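Local structure of CBS domain containing membrane protein (4ESY) at residues V18-R21 against D22-S26; Y80-S83 against E84-S87. The protein is a membrane protein whose C-terminal part, described here, is a pair of CBS domains that probably binds a regulatory ligand such as an adenine nucleotide. One frame throughout, in Å; residues are numbered along the deposited sequence.

In the fold
Contact 1 comes first along the chain, in the loop between helix 2-17 and strand 31-32. Contact 2 follows strand 61-64 and covers the start and body of the short helix 83-86. The two share no helix or strand. Their centres are 36 Å apart, on opposite sides of the chain's centre, and their nearest atoms are about 18 Å from each other. Contact 1 lies in the range of the first CBS domain but packs on helix 124-134 and strands 138-143 and 146-152 of the second. Contact 2 packs on helices 37-46 and 92-102. Both also approach another chain of the assembly, so each side of the chain lies near an inter-chain contact.

Contact 1: residues V18-R21 against D22-S26; sequences VPIR and DILTS
I20, I23 and L24 form one part of the packed side of this turn; V18, P19 and D22 form the other. I20 CD1 meets I23 CD1 at 4.1 Å. The other branch of I20, CG2, meets L24 CD1 instead. I23 CG1 stands between its backbone N and carbonyl carbon (chi1 75°), which brings it over I20 O and extends CD1 towards I20. These side chains face V124 and I127 of helix 124-134 and V141 of strand 138-143. The backbone closes the turn beneath them. D22 N donates to P19 O at 2.9 Å and I23 N to I20 O at 2.8 Å. L24, the centre of an inverse gamma turn, adds only weak bonds from its N to I20 O and R21 O. The closer packing is at D22. Its OD2 rests against the P19 ring, 3.5 Å from P19 CD, and D22 CB touches the buried V18 at CG1, 3.8 Å away.

The solvent side is looser and belongs to the exposed R21. R21 NE and D22 OD1 are 4.8 Å apart and do not touch; a water donates to OD1 and accepts weakly from NE. Replacing D22 with an alanine would strip OD2 from the P19 ring and would probably leave that water without its acceptor. The chemistry thus divides the turn: aliphatic groups fasten it to the second CBS domain, while R21 and D22 are linked at most weakly, through one water.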
ATOM      1  N   VAL B  18       7.296 -19.054  10.129  1.00 26.68           N
ATOM      2  CA  VAL B  18       8.295 -17.978  10.191  1.00 27.18           C
ATOM      3  C   VAL B  18       7.983 -16.960  11.306  1.00 24.98           C
ATOM      4  O   VAL B  18       6.866 -16.474  11.412  1.00 26.53           O
ATOM      5  CB  VAL B  18       8.322 -17.251   8.838  1.00 28.41           C
ATOM      6  CG1 VAL B  18       9.177 -15.963   8.895  1.00 25.06           C
ATOM      7  CG2 VAL B  18       8.775 -18.226   7.716  1.00 26.01           C
ATOM      8  N   PRO B  19       8.962 -16.634  12.160  1.00 28.14           N
ATOM      9  CA  PRO B  19       8.556 -15.663  13.195  1.00 28.12           C
ATOM     10  C   PRO B  19       8.453 -14.259  12.617  1.00 26.72           C
ATOM     11  O   PRO B  19       9.207 -13.905  11.706  1.00 26.00           O
ATOM     12  CB  PRO B  19       9.669 -15.744  14.254  1.00 29.01           C
ATOM     13  CG  PRO B  19      10.847 -16.365  13.534  1.00 31.95           C
ATOM     14  CD  PRO B  19      10.283 -17.227  12.415  1.00 30.37           C
ATOM     15  N   ILE B  20       7.496 -13.497  13.132  1.00 28.21           N
ATOM     16  CA  ILE B  20       7.308 -12.101  12.743  1.00 30.58           C
ATOM     17  C   ILE B  20       8.592 -11.302  12.645  1.00 29.33           C
ATOM     18  O   ILE B  20       8.801 -10.588  11.669  1.00 28.33           O
ATOM     19  CB  ILE B  20       6.336 -11.355  13.699  1.00 38.09           C
ATOM     20  CG1 ILE B  20       4.923 -11.832  13.441  1.00 38.53           C
ATOM     21  CG2 ILE B  20       6.353  -9.858  13.420  1.00 36.68           C
ATOM     22  CD1 ILE B  20       4.602 -11.718  11.979  1.00 42.65           C
ATOM     23  N   ARG B  21       9.459 -11.423  13.639  1.00 30.47           N
ATOM     24  CA  ARG B  21      10.668 -10.594  13.644  1.00 34.04           C
ATOM     25  C   ARG B  21      11.503 -10.780  12.359  1.00 34.80           C
ATOM     26  O   ARG B  21      12.249  -9.887  11.975  1.00 35.14           O
ATOM     27  CB  ARG B  21      11.505 -10.797  14.921  1.00 39.42           C
ATOM     28  CG  ARG B  21      12.748 -11.659  14.737  1.00 47.46           C
ATOM     29  CD  ARG B  21      13.299 -12.165  16.064  1.00 53.85           C
ATOM     30  NE  ARG B  21      12.843 -13.530  16.314  1.00 58.83           N
ATOM     31  CZ  ARG B  21      12.263 -13.932  17.439  1.00 62.90           C
ATOM     32  NH1 ARG B  21      12.080 -13.072  18.440  1.00 63.87           N
ATOM     33  NH2 ARG B  21      11.869 -15.197  17.559  1.00 64.22           N
ATOM     34  N   ASP B  22      11.327 -11.916  11.674  1.00 32.60           N
ATOM     35  CA  ASP B  22      12.034 -12.185  10.413  1.00 33.30           C
ATOM     36  C   ASP B  22      11.502 -11.352   9.234  1.00 31.21           C
ATOM     37  O   ASP B  22      12.194 -11.178   8.256  1.00 32.55           O
ATOM     38  CB  ASP B  22      11.979 -13.672  10.047  1.00 38.24           C
ATOM     39  CG  ASP B  22      12.979 -14.509  10.822  1.00 44.26           C
ATOM     40  OD1 ASP B  22      13.798 -13.950  11.589  1.00 47.01           O
ATOM     41  OD2 ASP B  22      12.962 -15.742  10.646  1.00 47.64           O
ATOM     42  N   ILE B  23      10.276 -10.850   9.324  1.00 28.20           N
ATOM     43  CA  ILE B  23       9.735 -10.062   8.234  1.00 31.11           C
ATOM     44  C   ILE B  23       9.813  -8.562   8.488  1.00 32.76           C
ATOM     45  O   ILE B  23       9.513  -7.770   7.585  1.00 34.95           O
ATOM     46  CB  ILE B  23       8.300 -10.469   7.823  1.00 32.09           C
ATOM     47  CG1 ILE B  23       7.250  -9.993   8.826  1.00 33.38           C
ATOM     48  CG2 ILE B  23       8.208 -11.985   7.647  1.00 35.87           C
ATOM     49  CD1 ILE B  23       5.789 -10.277   8.352  1.00 30.85           C
ATOM     50  N   LEU B  24      10.245  -8.173   9.688  1.00 30.71           N
ATOM     51  CA  LEU B  24      10.453  -6.762   9.989  1.00 35.52           C
ATOM     52  C   LEU B  24      11.827  -6.351   9.504  1.00 41.89           C
ATOM     53  O   LEU B  24      12.773  -6.314  10.280  1.00 48.61           O
ATOM     54  CB  LEU B  24      10.346  -6.508  11.494  1.00 33.91           C
ATOM     55  CG  LEU B  24       8.948  -6.790  12.028  1.00 35.69           C
ATOM     56  CD1 LEU B  24       8.893  -6.579  13.544  1.00 32.86           C
ATOM     57  CD2 LEU B  24       7.917  -5.904  11.306  1.00 37.94           C
ATOM     58  N   THR B  25      11.943  -6.050   8.222  1.00 44.34           N
ATOM     59  CA  THR B  25      13.257  -5.863   7.597  1.00 50.44           C
ATOM     60  C   THR B  25      13.548  -4.388   7.357  1.00 51.46           C
ATOM     61  O   THR B  25      14.587  -4.015   6.799  1.00 53.01           O
ATOM     62  CB  THR B  25      13.335  -6.596   6.255  1.00 53.34           C
ATOM     63  OG1 THR B  25      12.319  -6.076   5.392  1.00 54.15           O
ATOM     64  CG2 THR B  25      13.132  -8.123   6.444  1.00 50.94           C
ATOM     65  N   SER B  26      12.619  -3.543   7.773  1.00 48.98           N
ATOM     66  CA  SER B  26      12.850  -2.118   7.678  1.00 52.23           C
ATOM     67  C   SER B  26      12.914  -1.541   9.093  1.00 46.30           C
ATOM     68  O   SER B  26      12.366  -2.132  10.027  1.00 40.76           O
ATOM     69  CB  SER B  26      11.742  -1.461   6.837  1.00 57.64           C
ATOM     70  OG  SER B  26      10.476  -2.066   7.082  1.00 59.10           O
TER
HETATM   71  O   HOH W   1      13.725  -8.014  12.677  1.00 48.08           O
HETATM   72  O   HOH W   2      14.601 -15.331  14.084  1.00 48.13           O

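Contact 2: residues Y80-S83 against E84-S87; sequences YEAS and EILS
The carboxylate of E84 sits over one face of the A82-S83 peptide. It is not stacked flat: it is steeply inclined, with both oxygens tipped down towards the peptide plane. E84 CD sits almost straight above A82 C, 3.7 Å away. On the same face, E84 OE2 is 3.2 Å from S83 N, but the angle is too poor for a hydrogen bond. E84 OE1 lies over A82 and comes within 3.7 Å of A82 CB. With chi1 at 65°, E84 CG is wedged between N and C of its own backbone, and a second bend at chi2 folds the chain back over the peptide. E84 has two conformers, so this placement is that of one of them.

The fold here is the first turn of helix 83-86, with A82 at the N-cap position. Alanine has no polar side chain to cap the turn. The negative charge of E84 near this helix start would probably be favourable. A82 O takes a straight bond from L86 N, 3.1 Å long and in the carbonyl plane, and a weak one from I85 N. Beside it, A82 CB touches I85 CD1 at 4.1 Å.

S83 O is gripped twice by S87. S87 N and S87 OG both donate to it, each at 2.7 Å. The backbone donor is tilted 20° from the carbonyl plane, whereas the hydroxyl comes from above it, 42° out. S87 CB also packs on S83 O.

S83 and S87 lie against helix 92-102, at F99 and V95. I85 and L86 reach W78. The carboxylate of E81 points away from this turn, and its OE1 forms a salt bridge outside both segments, with a basic side chain of the other chain.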
ATOM      1  N   TYR B  80       0.885  18.213   1.496  1.00 21.02           N
ATOM      2  CA  TYR B  80       2.314  18.186   1.864  1.00 21.86           C
ATOM      3  C   TYR B  80       3.209  17.652   0.737  1.00 25.26           C
ATOM      4  O   TYR B  80       4.425  17.847   0.758  1.00 27.63           O
ATOM      5  CB  TYR B  80       2.541  17.392   3.183  1.00 21.85           C
ATOM      6  CG  TYR B  80       1.836  18.044   4.360  1.00 23.33           C
ATOM      7  CD1 TYR B  80       2.370  19.182   4.969  1.00 25.57           C
ATOM      8  CD2 TYR B  80       0.645  17.527   4.865  1.00 21.97           C
ATOM      9  CE1 TYR B  80       1.722  19.797   6.015  1.00 25.08           C
ATOM     10  CE2 TYR B  80      -0.012  18.143   5.922  1.00 22.95           C
ATOM     11  CZ  TYR B  80       0.532  19.260   6.493  1.00 25.96           C
ATOM     12  OH  TYR B  80      -0.116  19.878   7.528  1.00 29.82           O
ATOM     13  N   GLU B  81       2.623  16.984  -0.255  1.00 27.42           N
ATOM     14  CA  GLU B  81       3.411  16.492  -1.397  1.00 32.73           C
ATOM     15  C   GLU B  81       3.327  17.372  -2.633  1.00 34.82           C
ATOM     16  O   GLU B  81       4.274  17.447  -3.410  1.00 38.59           O
ATOM     17  CB  GLU B  81       2.949  15.093  -1.826  1.00 36.54           C
ATOM     18  CG  GLU B  81       3.048  14.034  -0.761  1.00 40.01           C
ATOM     19  CD  GLU B  81       2.773  12.619  -1.300  1.00 44.04           C
ATOM     20  OE1 GLU B  81       1.676  12.101  -1.066  1.00 46.30           O
ATOM     21  OE2 GLU B  81       3.648  12.011  -1.942  1.00 46.70           O
ATOM     22  N   ALA B  82       2.178  18.001  -2.847  1.00 32.94           N
ATOM     23  CA  ALA B  82       1.921  18.644  -4.125  1.00 35.19           C
ATOM     24  C   ALA B  82       1.068  19.869  -3.945  1.00 33.15           C
ATOM     25  O   ALA B  82       0.035  19.962  -4.583  1.00 30.57           O
ATOM     26  CB  ALA B  82       1.203  17.650  -5.065  1.00 35.30           C
ATOM     27  N   SER B  83       1.474  20.799  -3.077  1.00 31.60           N
ATOM     28  CA  SER B  83       0.631  21.975  -2.835  1.00 34.68           C
ATOM     29  C   SER B  83       0.439  22.828  -4.095  1.00 34.42           C
ATOM     30  O   SER B  83      -0.626  23.400  -4.298  1.00 34.52           O
ATOM     31  CB  SER B  83       1.172  22.843  -1.690  1.00 35.95           C
ATOM     32  OG  SER B  83       2.519  23.200  -1.920  1.00 37.34           O
ATOM     33  N   GLU B  84       1.480  22.907  -4.922  0.57 35.15           N
ATOM     34  CA  GLU B  84       1.418  23.694  -6.144  0.57 37.95           C
ATOM     35  C   GLU B  84       0.361  23.182  -7.152  0.57 36.41           C
ATOM     36  O   GLU B  84      -0.302  23.973  -7.818  0.57 36.61           O
ATOM     37  CB  GLU B  84       2.815  23.822  -6.771  0.57 41.69           C
ATOM     38  CG  GLU B  84       3.449  22.523  -7.267  0.57 42.48           C
ATOM     39  CD  GLU B  84       3.587  21.424  -6.214  0.57 41.49           C
ATOM     40  OE1 GLU B  84       3.410  20.251  -6.620  0.57 41.63           O
ATOM     41  OE2 GLU B  84       3.875  21.716  -5.013  0.57 38.81           O
ATOM     42  N   ILE B  85       0.194  21.867  -7.231  1.00 35.03           N
ATOM     43  CA  ILE B  85      -0.816  21.248  -8.103  1.00 34.17           C
ATOM     44  C   ILE B  85      -2.193  21.487  -7.486  1.00 31.72           C
ATOM     45  O   ILE B  85      -3.134  21.809  -8.173  1.00 30.99           O
ATOM     46  CB  ILE B  85      -0.519  19.726  -8.301  1.00 34.89           C
ATOM     47  CG1 ILE B  85       0.751  19.557  -9.140  1.00 38.95           C
ATOM     48  CG2 ILE B  85      -1.656  18.997  -8.993  1.00 33.51           C
ATOM     49  CD1 ILE B  85       1.296  18.131  -9.165  1.00 39.24           C
ATOM     50  N   LEU B  86      -2.285  21.347  -6.171  1.00 32.64           N
ATOM     51  CA  LEU B  86      -3.519  21.622  -5.460  1.00 35.38           C
ATOM     52  C   LEU B  86      -3.958  23.077  -5.528  1.00 36.48           C
ATOM     53  O   LEU B  86      -5.161  23.354  -5.607  1.00 38.05           O
ATOM     54  CB  LEU B  86      -3.437  21.143  -4.020  1.00 38.07           C
ATOM     55  CG  LEU B  86      -3.528  19.618  -3.940  1.00 40.57           C
ATOM     56  CD1 LEU B  86      -3.656  19.163  -2.490  1.00 39.69           C
ATOM     57  CD2 LEU B  86      -4.691  19.085  -4.797  1.00 42.51           C
ATOM     58  N   SER B  87      -2.990  23.995  -5.562  1.00 35.89           N
ATOM     59  CA  SER B  87      -3.281  25.425  -5.721  1.00 37.90           C
ATOM     60  C   SER B  87      -3.899  25.810  -7.047  1.00 38.12           C
ATOM     61  O   SER B  87      -4.437  26.898  -7.176  1.00 40.88           O
ATOM     62  CB  SER B  87      -2.038  26.270  -5.479  1.00 40.54           C
ATOM     63  OG  SER B  87      -1.522  25.975  -4.190  1.00 43.44           O
TER